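Endo-b-1,4-glucanase (PDB 1KS8) probably hydrolyses internal beta-1,4-glucosidic linkages in cellulose, lichenin and cereal beta-glucans, as a termite endoglucanase of glycosyl hydrolase family 9. Local coordinates at residues R10-A18 with H385-G393; Y206-V216 with F242-W253. All blocks are in the same frame, centred on the assembly; numbering follows the deposited sequence.

Contact 1: R10-A18 with H385-G393; sequences RDSLLFYEA and HVLSGALVG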
loop_
_atom_site.group_PDB
_atom_site.type_symbol
_atom_site.label_atom_id
_atom_site.label_comp_id
_atom_site.label_asym_id
_atom_site.label_seq_id
_atom_site.Cartn_x
_atom_site.Cartn_y
_atom_site.Cartn_z
ATOM N N ARG A 10 -12.145 4.869 8.861
ATOM C CA ARG A 10 -12.328 6.228 8.364
ATOM C C ARG A 10 -11.044 7.027 8.584
ATOM O O ARG A 10 -10.659 7.839 7.742
ATOM C CB ARG A 10 -13.486 6.916 9.089
ATOM C CG ARG A 10 -14.839 6.273 8.843
ATOM C CD ARG A 10 -15.939 6.966 9.643
ATOM N NE ARG A 10 -17.156 6.164 9.671
ATOM C CZ ARG A 10 -17.725 5.702 10.780
ATOM N NH1 ARG A 10 -17.191 5.960 11.968
ATOM N NH2 ARG A 10 -18.828 4.971 10.700
ATOM N N ASP A 11 -10.384 6.795 9.715
ATOM C CA ASP A 11 -9.139 7.498 10.016
ATOM C C ASP A 11 -8.065 7.132 8.997
ATOM O O ASP A 11 -7.320 7.992 8.533
ATOM C CB ASP A 11 -8.634 7.145 11.418
ATOM C CG ASP A 11 -9.439 7.802 12.527
ATOM O OD1 ASP A 11 -9.144 7.507 13.705
ATOM O OD2 ASP A 11 -10.349 8.607 12.238
ATOM N N SER A 12 -7.982 5.850 8.651
ATOM C CA SER A 12 -6.990 5.408 7.676
ATOM C C SER A 12 -7.229 6.111 6.339
ATOM O O SER A 12 -6.285 6.478 5.639
ATOM C CB SER A 12 -7.054 3.887 7.504
ATOM O OG SER A 12 -5.983 3.418 6.697
ATOM N N LEU A 13 -8.494 6.304 5.982
ATOM C CA LEU A 13 -8.806 6.995 4.742
ATOM C C LEU A 13 -8.353 8.451 4.835
ATOM O O LEU A 13 -7.973 9.047 3.829
ATOM C CB LEU A 13 -10.305 6.894 4.441
ATOM C CG LEU A 13 -10.692 5.514 3.891
ATOM C CD1 LEU A 13 -12.193 5.310 3.988
ATOM C CD2 LEU A 13 -10.207 5.390 2.446
ATOM N N LEU A 14 -8.379 9.026 6.037
ATOM C CA LEU A 14 -7.915 10.402 6.206
ATOM C C LEU A 14 -6.405 10.439 6.001
ATOM O O LEU A 14 -5.863 11.428 5.511
ATOM C CB LEU A 14 -8.266 10.938 7.598
ATOM C CG LEU A 14 -9.752 11.185 7.883
ATOM C CD1 LEU A 14 -9.910 11.677 9.310
ATOM C CD2 LEU A 14 -10.317 12.206 6.908
ATOM N N PHE A 15 -5.718 9.366 6.382
ATOM C CA PHE A 15 -4.278 9.326 6.175
ATOM C C PHE A 15 -4.008 9.366 4.672
ATOM O O PHE A 15 -3.145 10.108 4.212
ATOM C CB PHE A 15 -3.656 8.059 6.777
ATOM C CG PHE A 15 -2.230 7.823 6.335
ATOM C CD1 PHE A 15 -1.228 8.745 6.626
ATOM C CD2 PHE A 15 -1.899 6.689 5.598
ATOM C CE1 PHE A 15 0.085 8.538 6.186
ATOM C CE2 PHE A 15 -0.589 6.477 5.154
ATOM C CZ PHE A 15 0.401 7.402 5.447
ATOM N N TYR A 16 -4.744 8.575 3.896
ATOM C CA TYR A 16 -4.516 8.598 2.459
ATOM C C TYR A 16 -4.835 9.972 1.867
ATOM O O TYR A 16 -4.154 10.419 0.948
ATOM C CB TYR A 16 -5.288 7.463 1.770
ATOM C CG TYR A 16 -4.585 6.128 1.943
ATOM C CD1 TYR A 16 -3.336 5.900 1.359
ATOM C CD2 TYR A 16 -5.128 5.123 2.742
ATOM C CE1 TYR A 16 -2.645 4.708 1.575
ATOM C CE2 TYR A 16 -4.446 3.925 2.963
ATOM C CZ TYR A 16 -3.207 3.727 2.378
ATOM O OH TYR A 16 -2.524 2.552 2.600
ATOM N N GLU A 17 -5.843 10.663 2.398
ATOM C CA GLU A 17 -6.139 12.000 1.886
ATOM C C GLU A 17 -4.933 12.900 2.164
ATOM O O GLU A 17 -4.610 13.778 1.365
ATOM C CB GLU A 17 -7.380 12.613 2.554
ATOM C CG GLU A 17 -8.709 11.993 2.154
ATOM C CD GLU A 17 -9.872 12.960 2.305
ATOM O OE1 GLU A 17 -11.038 12.506 2.265
ATOM O OE2 GLU A 17 -9.621 14.176 2.449
ATOM N N ALA A 18 -4.271 12.677 3.297
ATOM C CA ALA A 18 -3.105 13.470 3.680
ATOM C C ALA A 18 -1.893 13.194 2.792
ATOM O O ALA A 18 -0.948 13.985 2.766
ATOM C CB ALA A 18 -2.744 13.200 5.144
ATOM N N HIS A 385 0.108 19.390 12.785
ATOM C CA HIS A 385 -1.140 18.750 12.383
ATOM C C HIS A 385 -1.144 17.295 12.827
ATOM O O HIS A 385 -0.133 16.602 12.717
ATOM C CB HIS A 385 -1.304 18.759 10.861
ATOM C CG HIS A 385 -1.215 20.115 10.237
ATOM N ND1 HIS A 385 -2.175 21.087 10.423
ATOM C CD2 HIS A 385 -0.290 20.652 9.407
ATOM C CE1 HIS A 385 -1.844 22.163 9.730
ATOM N NE2 HIS A 385 -0.705 21.926 9.105
ATOM N N VAL A 386 -2.283 16.834 13.328
ATOM C CA VAL A 386 -2.411 15.443 13.728
ATOM C C VAL A 386 -2.602 14.652 12.434
ATOM O O VAL A 386 -3.490 14.959 11.636
ATOM C CB VAL A 386 -3.628 15.238 14.657
ATOM C CG1 VAL A 386 -3.881 13.753 14.875
ATOM C CG2 VAL A 386 -3.372 15.925 15.990
ATOM N N LEU A 387 -1.761 13.645 12.225
ATOM C CA LEU A 387 -1.830 12.832 11.014
ATOM C C LEU A 387 -2.768 11.654 11.240
ATOM O O LEU A 387 -2.357 10.491 11.257
ATOM C CB LEU A 387 -0.429 12.346 10.641
ATOM C CG LEU A 387 -0.271 11.652 9.287
ATOM C CD1 LEU A 387 -0.703 12.585 8.159
ATOM C CD2 LEU A 387 1.188 11.249 9.110
ATOM N N SER A 388 -4.044 11.975 11.402
ATOM C CA SER A 388 -5.061 10.973 11.677
ATOM C C SER A 388 -4.987 9.733 10.798
ATOM O O SER A 388 -4.945 9.833 9.569
ATOM C CB SER A 388 -6.450 11.602 11.547
ATOM O OG SER A 388 -6.554 12.758 12.366
ATOM N N GLY A 389 -4.963 8.570 11.449
ATOM C CA GLY A 389 -4.955 7.301 10.741
ATOM C C GLY A 389 -3.640 6.651 10.365
ATOM O O GLY A 389 -3.624 5.470 10.017
ATOM N N ALA A 390 -2.540 7.391 10.433
ATOM C CA ALA A 390 -1.242 6.839 10.050
ATOM C C ALA A 390 -0.675 5.800 11.010
ATOM O O ALA A 390 -0.532 6.059 12.208
ATOM C CB ALA A 390 -0.232 7.974 9.871
ATOM N N LEU A 391 -0.342 4.629 10.471
ATOM C CA LEU A 391 0.255 3.551 11.257
ATOM C C LEU A 391 1.774 3.744 11.205
ATOM O O LEU A 391 2.365 3.735 10.121
ATOM C CB LEU A 391 -0.116 2.190 10.656
ATOM C CG LEU A 391 0.438 0.948 11.365
ATOM C CD1 LEU A 391 -0.206 0.808 12.738
ATOM C CD2 LEU A 391 0.156 -0.289 10.525
ATOM N N VAL A 392 2.408 3.933 12.360
ATOM C CA VAL A 392 3.855 4.131 12.383
ATOM C C VAL A 392 4.620 2.809 12.353
ATOM O O VAL A 392 4.024 1.733 12.421
ATOM C CB VAL A 392 4.309 4.937 13.638
ATOM C CG1 VAL A 392 3.648 6.308 13.646
ATOM C CG2 VAL A 392 3.989 4.173 14.910
ATOM N N GLY A 393 5.944 2.901 12.239
ATOM C CA GLY A 393 6.770 1.707 12.225
ATOM C C GLY A 393 6.461 0.872 13.453
ATOM O O GLY A 393 6.245 -0.337 13.358
HETATM O O HOH W 1 -4.620 12.290 8.126
#
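L387 lies against F15 and A18 of the helix: its CD1 is 3.7 Å from A18 CB, while its CG comes up to the edge of the F15 ring, 4.1 Å from F15 CD1. F15 turns its ring to this loop because CG stands anti to the backbone N (chi1 168°). The carbonyl of S388 points at the helix backbone, where its O lies 3.3 Å from F15 N at an angle too poor for a hydrogen bond. A water donates to it instead, 2.9 Å from S388 O, and gives a weak second bond to L14 O. S388 CB touches L14 CD1. L387 to A390 form a type II beta turn packed against the first helix, 5-18, of the (alpha/alpha)6 barrel of family 9. The CA atoms of S12 and G389 are the nearest across the contact, at 4.1 Å. The CA-H of G389 points at D11 O (3.3 Å, 156° at the hydrogen), and a CB there would fall 1.9 Å from the same oxygen; at these backbone angles it would also press on the carbonyl O of S388, so glycine is needed. S12 OG bonds Q422 as well as N418, whose ND2 also reaches G389 O. A390 puts its CA over one face of the F15 ring and its CB 3.5 Å from F15 CD1.

Contact 2: Y206-V216 with F242-W253; sequences YASADYRDELV and FGLQNWGGGLNW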
loop_
_atom_site.group_PDB
_atom_site.type_symbol
_atom_site.label_atom_id
_atom_site.label_comp_id
_atom_site.label_asym_id
_atom_site.label_seq_id
_atom_site.Cartn_x
_atom_site.Cartn_y
_atom_site.Cartn_z
ATOM N N TYR A 206 13.370 1.551 -2.951
ATOM C CA TYR A 206 12.419 0.461 -3.150
ATOM C C TYR A 206 12.983 -0.494 -4.194
ATOM O O TYR A 206 12.423 -0.677 -5.272
ATOM C CB TYR A 206 11.063 1.019 -3.599
ATOM C CG TYR A 206 10.298 1.657 -2.462
ATOM C CD1 TYR A 206 9.629 0.872 -1.524
ATOM C CD2 TYR A 206 10.285 3.040 -2.293
ATOM C CE1 TYR A 206 8.964 1.448 -0.443
ATOM C CE2 TYR A 206 9.627 3.625 -1.216
ATOM C CZ TYR A 206 8.966 2.824 -0.295
ATOM O OH TYR A 206 8.303 3.404 0.763
ATOM N N ALA A 207 14.109 -1.108 -3.853
ATOM C CA ALA A 207 14.789 -2.027 -4.753
ATOM C C ALA A 207 13.992 -3.267 -5.123
ATOM O O ALA A 207 13.251 -3.819 -4.309
ATOM C CB ALA A 207 16.127 -2.442 -4.147
ATOM N N SER A 208 14.159 -3.696 -6.370
ATOM C CA SER A 208 13.504 -4.896 -6.872
ATOM C C SER A 208 14.094 -6.101 -6.148
ATOM O O SER A 208 15.283 -6.123 -5.837
ATOM C CB SER A 208 13.769 -5.072 -8.371
ATOM O OG SER A 208 13.191 -4.040 -9.148
ATOM N N ALA A 209 13.255 -7.093 -5.875
ATOM C CA ALA A 209 13.700 -8.321 -5.231
ATOM C C ALA A 209 13.739 -9.347 -6.361
ATOM O O ALA A 209 14.732 -9.456 -7.081
ATOM C CB ALA A 209 12.706 -8.746 -4.157
ATOM N N ASP A 210 12.651 -10.090 -6.518
ATOM C CA ASP A 210 12.537 -11.079 -7.583
ATOM C C ASP A 210 11.198 -10.790 -8.250
ATOM O O ASP A 210 10.144 -11.172 -7.744
ATOM C CB ASP A 210 12.566 -12.496 -7.007
ATOM C CG ASP A 210 12.649 -13.561 -8.083
ATOM O OD1 ASP A 210 13.142 -14.670 -7.784
ATOM O OD2 ASP A 210 12.213 -13.298 -9.225
ATOM N N TYR A 211 11.255 -10.101 -9.386
ATOM C CA TYR A 211 10.058 -9.698 -10.118
ATOM C C TYR A 211 9.107 -10.804 -10.553
ATOM O O TYR A 211 7.958 -10.533 -10.896
ATOM C CB TYR A 211 10.458 -8.872 -11.349
ATOM C CG TYR A 211 11.151 -9.657 -12.447
ATOM C CD1 TYR A 211 10.446 -10.564 -13.240
ATOM C CD2 TYR A 211 12.512 -9.488 -12.695
ATOM C CE1 TYR A 211 11.079 -11.283 -14.253
ATOM C CE2 TYR A 211 13.154 -10.200 -13.705
ATOM C CZ TYR A 211 12.432 -11.095 -14.479
ATOM O OH TYR A 211 13.063 -11.797 -15.481
ATOM N N ARG A 212 9.574 -12.045 -10.536
ATOM C CA ARG A 212 8.749 -13.163 -10.979
ATOM C C ARG A 212 7.399 -13.338 -10.282
ATOM O O ARG A 212 6.419 -13.715 -10.926
ATOM C CB ARG A 212 9.572 -14.451 -10.910
ATOM C CG ARG A 212 10.760 -14.411 -11.860
ATOM C CD ARG A 212 11.690 -15.602 -11.702
ATOM N NE ARG A 212 12.824 -15.508 -12.619
ATOM C CZ ARG A 212 13.734 -14.537 -12.591
ATOM N NH1 ARG A 212 13.649 -13.570 -11.686
ATOM N NH2 ARG A 212 14.724 -14.526 -13.473
ATOM N N ASP A 213 7.324 -13.060 -8.984
ATOM C CA ASP A 213 6.047 -13.212 -8.291
ATOM C C ASP A 213 5.021 -12.193 -8.791
ATOM O O ASP A 213 3.816 -12.443 -8.748
ATOM C CB ASP A 213 6.233 -13.088 -6.770
ATOM C CG ASP A 213 6.768 -11.737 -6.349
ATOM O OD1 ASP A 213 7.737 -11.260 -6.968
ATOM O OD2 ASP A 213 6.226 -11.157 -5.383
ATOM N N GLU A 214 5.505 -11.054 -9.282
ATOM C CA GLU A 214 4.629 -10.009 -9.803
ATOM C C GLU A 214 3.899 -10.446 -11.068
ATOM O O GLU A 214 2.751 -10.063 -11.298
ATOM C CB GLU A 214 5.429 -8.740 -10.105
ATOM C CG GLU A 214 5.908 -7.992 -8.876
ATOM C CD GLU A 214 4.765 -7.579 -7.979
ATOM O OE1 GLU A 214 3.720 -7.149 -8.512
ATOM O OE2 GLU A 214 4.912 -7.679 -6.742
ATOM N N LEU A 215 4.571 -11.234 -11.900
ATOM C CA LEU A 215 3.957 -11.713 -13.133
ATOM C C LEU A 215 2.784 -12.639 -12.810
ATOM O O LEU A 215 1.738 -12.583 -13.456
ATOM C CB LEU A 215 4.994 -12.443 -13.993
ATOM C CG LEU A 215 6.095 -11.549 -14.576
ATOM C CD1 LEU A 215 7.128 -12.403 -15.301
ATOM C CD2 LEU A 215 5.477 -10.533 -15.526
ATOM N N VAL A 216 2.960 -13.481 -11.797
ATOM C CA VAL A 216 1.908 -14.407 -11.387
ATOM C C VAL A 216 0.763 -13.625 -10.741
ATOM O O VAL A 216 -0.410 -13.885 -11.003
ATOM C CB VAL A 216 2.443 -15.441 -10.367
ATOM C CG1 VAL A 216 1.345 -16.421 -9.999
ATOM C CG2 VAL A 216 3.645 -16.180 -10.950
ATOM N N PHE A 242 8.340 -20.920 -11.798
ATOM C CA PHE A 242 9.135 -20.171 -10.833
ATOM C C PHE A 242 9.209 -20.854 -9.467
ATOM O O PHE A 242 9.982 -20.444 -8.602
ATOM C CB PHE A 242 8.552 -18.762 -10.681
ATOM C CG PHE A 242 8.518 -17.969 -11.964
ATOM C CD1 PHE A 242 7.619 -16.918 -12.117
ATOM C CD2 PHE A 242 9.396 -18.254 -13.007
ATOM C CE1 PHE A 242 7.594 -16.160 -13.289
ATOM C CE2 PHE A 242 9.380 -17.502 -14.182
ATOM C CZ PHE A 242 8.478 -16.454 -14.322
ATOM N N GLY A 243 8.399 -21.892 -9.275
ATOM C CA GLY A 243 8.393 -22.612 -8.012
ATOM C C GLY A 243 8.019 -21.760 -6.811
ATOM O O GLY A 243 8.644 -21.856 -5.754
ATOM N N LEU A 244 6.991 -20.930 -6.964
ATOM C CA LEU A 244 6.548 -20.057 -5.882
ATOM C C LEU A 244 6.159 -20.781 -4.598
ATOM O O LEU A 244 6.196 -20.192 -3.519
ATOM C CB LEU A 244 5.374 -19.192 -6.346
ATOM C CG LEU A 244 5.715 -17.823 -6.942
ATOM C CD1 LEU A 244 6.633 -17.985 -8.137
ATOM C CD2 LEU A 244 4.431 -17.113 -7.342
ATOM N N GLN A 245 5.784 -22.052 -4.703
ATOM C CA GLN A 245 5.397 -22.806 -3.516
ATOM C C GLN A 245 6.552 -22.897 -2.520
ATOM O O GLN A 245 6.334 -23.111 -1.327
ATOM C CB GLN A 245 4.947 -24.220 -3.897
ATOM C CG GLN A 245 6.015 -25.049 -4.592
ATOM C CD GLN A 245 5.915 -24.986 -6.103
ATOM O OE1 GLN A 245 5.819 -23.908 -6.691
ATOM N NE2 GLN A 245 5.941 -26.150 -6.742
ATOM N N ASN A 246 7.775 -22.725 -3.015
ATOM C CA ASN A 246 8.971 -22.805 -2.177
ATOM C C ASN A 246 9.495 -21.450 -1.704
ATOM O O ASN A 246 10.431 -21.387 -0.907
ATOM C CB ASN A 246 10.083 -23.538 -2.931
ATOM C CG ASN A 246 9.752 -24.995 -3.191
ATOM O OD1 ASN A 246 10.452 -25.676 -3.939
ATOM N ND2 ASN A 246 8.687 -25.483 -2.566
ATOM N N TRP A 247 8.903 -20.368 -2.200
ATOM C CA TRP A 247 9.330 -19.026 -1.816
ATOM C C TRP A 247 8.919 -18.706 -0.385
ATOM O O TRP A 247 7.956 -19.270 0.133
ATOM C CB TRP A 247 8.711 -17.987 -2.752
ATOM C CG TRP A 247 9.302 -17.942 -4.129
ATOM C CD1 TRP A 247 9.740 -19.000 -4.872
ATOM C CD2 TRP A 247 9.448 -16.782 -4.957
ATOM N NE1 TRP A 247 10.148 -18.571 -6.113
ATOM C CE2 TRP A 247 9.979 -17.213 -6.192
ATOM C CE3 TRP A 247 9.181 -15.419 -4.775
ATOM C CZ2 TRP A 247 10.245 -16.331 -7.243
ATOM C CZ3 TRP A 247 9.445 -14.540 -5.821
ATOM C CH2 TRP A 247 9.972 -15.002 -7.040
ATOM N N GLY A 248 9.653 -17.798 0.249
ATOM C CA GLY A 248 9.323 -17.409 1.607
ATOM C C GLY A 248 7.952 -16.763 1.601
ATOM O O GLY A 248 7.667 -15.912 0.757
ATOM N N GLY A 249 7.096 -17.166 2.534
ATOM C CA GLY A 249 5.756 -16.611 2.589
ATOM C C GLY A 249 5.698 -15.159 3.014
ATOM O O GLY A 249 6.696 -14.583 3.453
ATOM N N GLY A 250 4.522 -14.559 2.873
ATOM C CA GLY A 250 4.355 -13.176 3.268
ATOM C C GLY A 250 3.668 -12.295 2.247
ATOM O O GLY A 250 3.456 -12.680 1.095
ATOM N N LEU A 251 3.306 -11.100 2.695
ATOM C CA LEU A 251 2.654 -10.105 1.857
ATOM C C LEU A 251 3.354 -8.785 2.145
ATOM O O LEU A 251 3.307 -8.287 3.268
ATOM C CB LEU A 251 1.170 -9.989 2.211
ATOM C CG LEU A 251 0.408 -8.852 1.521
ATOM C CD1 LEU A 251 0.398 -9.077 0.018
ATOM C CD2 LEU A 251 -1.012 -8.789 2.062
ATOM N N ASN A 252 4.016 -8.236 1.133
ATOM C CA ASN A 252 4.732 -6.974 1.272
ATOM C C ASN A 252 4.826 -6.341 -0.110
ATOM O O ASN A 252 4.532 -6.991 -1.112
ATOM C CB ASN A 252 6.142 -7.223 1.820
ATOM C CG ASN A 252 6.799 -5.956 2.343
ATOM O OD1 ASN A 252 8.005 -5.925 2.593
ATOM N ND2 ASN A 252 6.007 -4.908 2.520
ATOM N N TRP A 253 5.238 -5.079 -0.168
ATOM C CA TRP A 253 5.352 -4.391 -1.445
ATOM C C TRP A 253 6.334 -5.066 -2.402
ATOM O O TRP A 253 6.152 -5.004 -3.614
ATOM C CB TRP A 253 5.778 -2.929 -1.242
ATOM C CG TRP A 253 7.120 -2.770 -0.595
ATOM C CD1 TRP A 253 7.381 -2.689 0.742
ATOM C CD2 TRP A 253 8.393 -2.734 -1.255
ATOM N NE1 TRP A 253 8.737 -2.608 0.957
ATOM C CE2 TRP A 253 9.381 -2.633 -0.251
ATOM C CE3 TRP A 253 8.793 -2.779 -2.597
ATOM C CZ2 TRP A 253 10.749 -2.578 -0.545
ATOM C CZ3 TRP A 253 10.158 -2.724 -2.891
ATOM C CH2 TRP A 253 11.115 -2.624 -1.866
#
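Y206 directs its ring edge at the face of W253, CD1 standing 3.5 Å above the centre of the indole; with the planes at 83° and the ring centroids 4.9 Å apart, the stack is T-shaped. A207 O meets the far rim of the indole near its plane, 3.5 Å from W253 CH2. The hydroxyl of Y206 bonds D54.

D210 sets its carboxylate against the benzo end of W247, CG 3.2 Å from W247 CH2, the planes 38° apart. Its OD2 accepts from R212 N, a capping bond at the turn that leads into the helix, and from R212 NH1 in a salt bridge of 2.9 Å; the two donors arrive from opposite faces of the carboxylate. With an alanine in place of D210, R212 would probably lose both its salt-bridge partner and the cap on its backbone N, and a gap would open beside W247. The aliphatic part of R212 crosses the F242 ring, with CB over its face 3.7 Å from the centroid, a CH-pi contact. D213 CB touches W247 CZ3, and W247 is itself steadied by NE1 donating to F242 O. E214 pairs with K256 in a salt bridge. V216 CG2 meets L244 CD2 tip to tip at 3.8 Å.

Together with D254, next to W253, the residues D210, D213 and E214 form the calcium site seen in this protein, here without its metal.

Contact 2 is nested inside the long chain loop that contact 1 closes: 366 residues lie between 10-18 and 385-393, and only 25 between 206-216 and 242-253. Their centres are 28 Å apart, on opposite sides of the chain's centre, with nearest atoms about 10 Å from each other and no touch. Both lie in the single family 9 domain. Contact 1 joins the first helix, 5-18, to a late loop; contact 2 joins the start of helix 212-226 to the loop after helix 229-241. Side chain to side chain, F15 is about 9 Å and Y206 about 5 Å from E412, a predicted active-site residue, so both contacts reach toward the probable catalytic region.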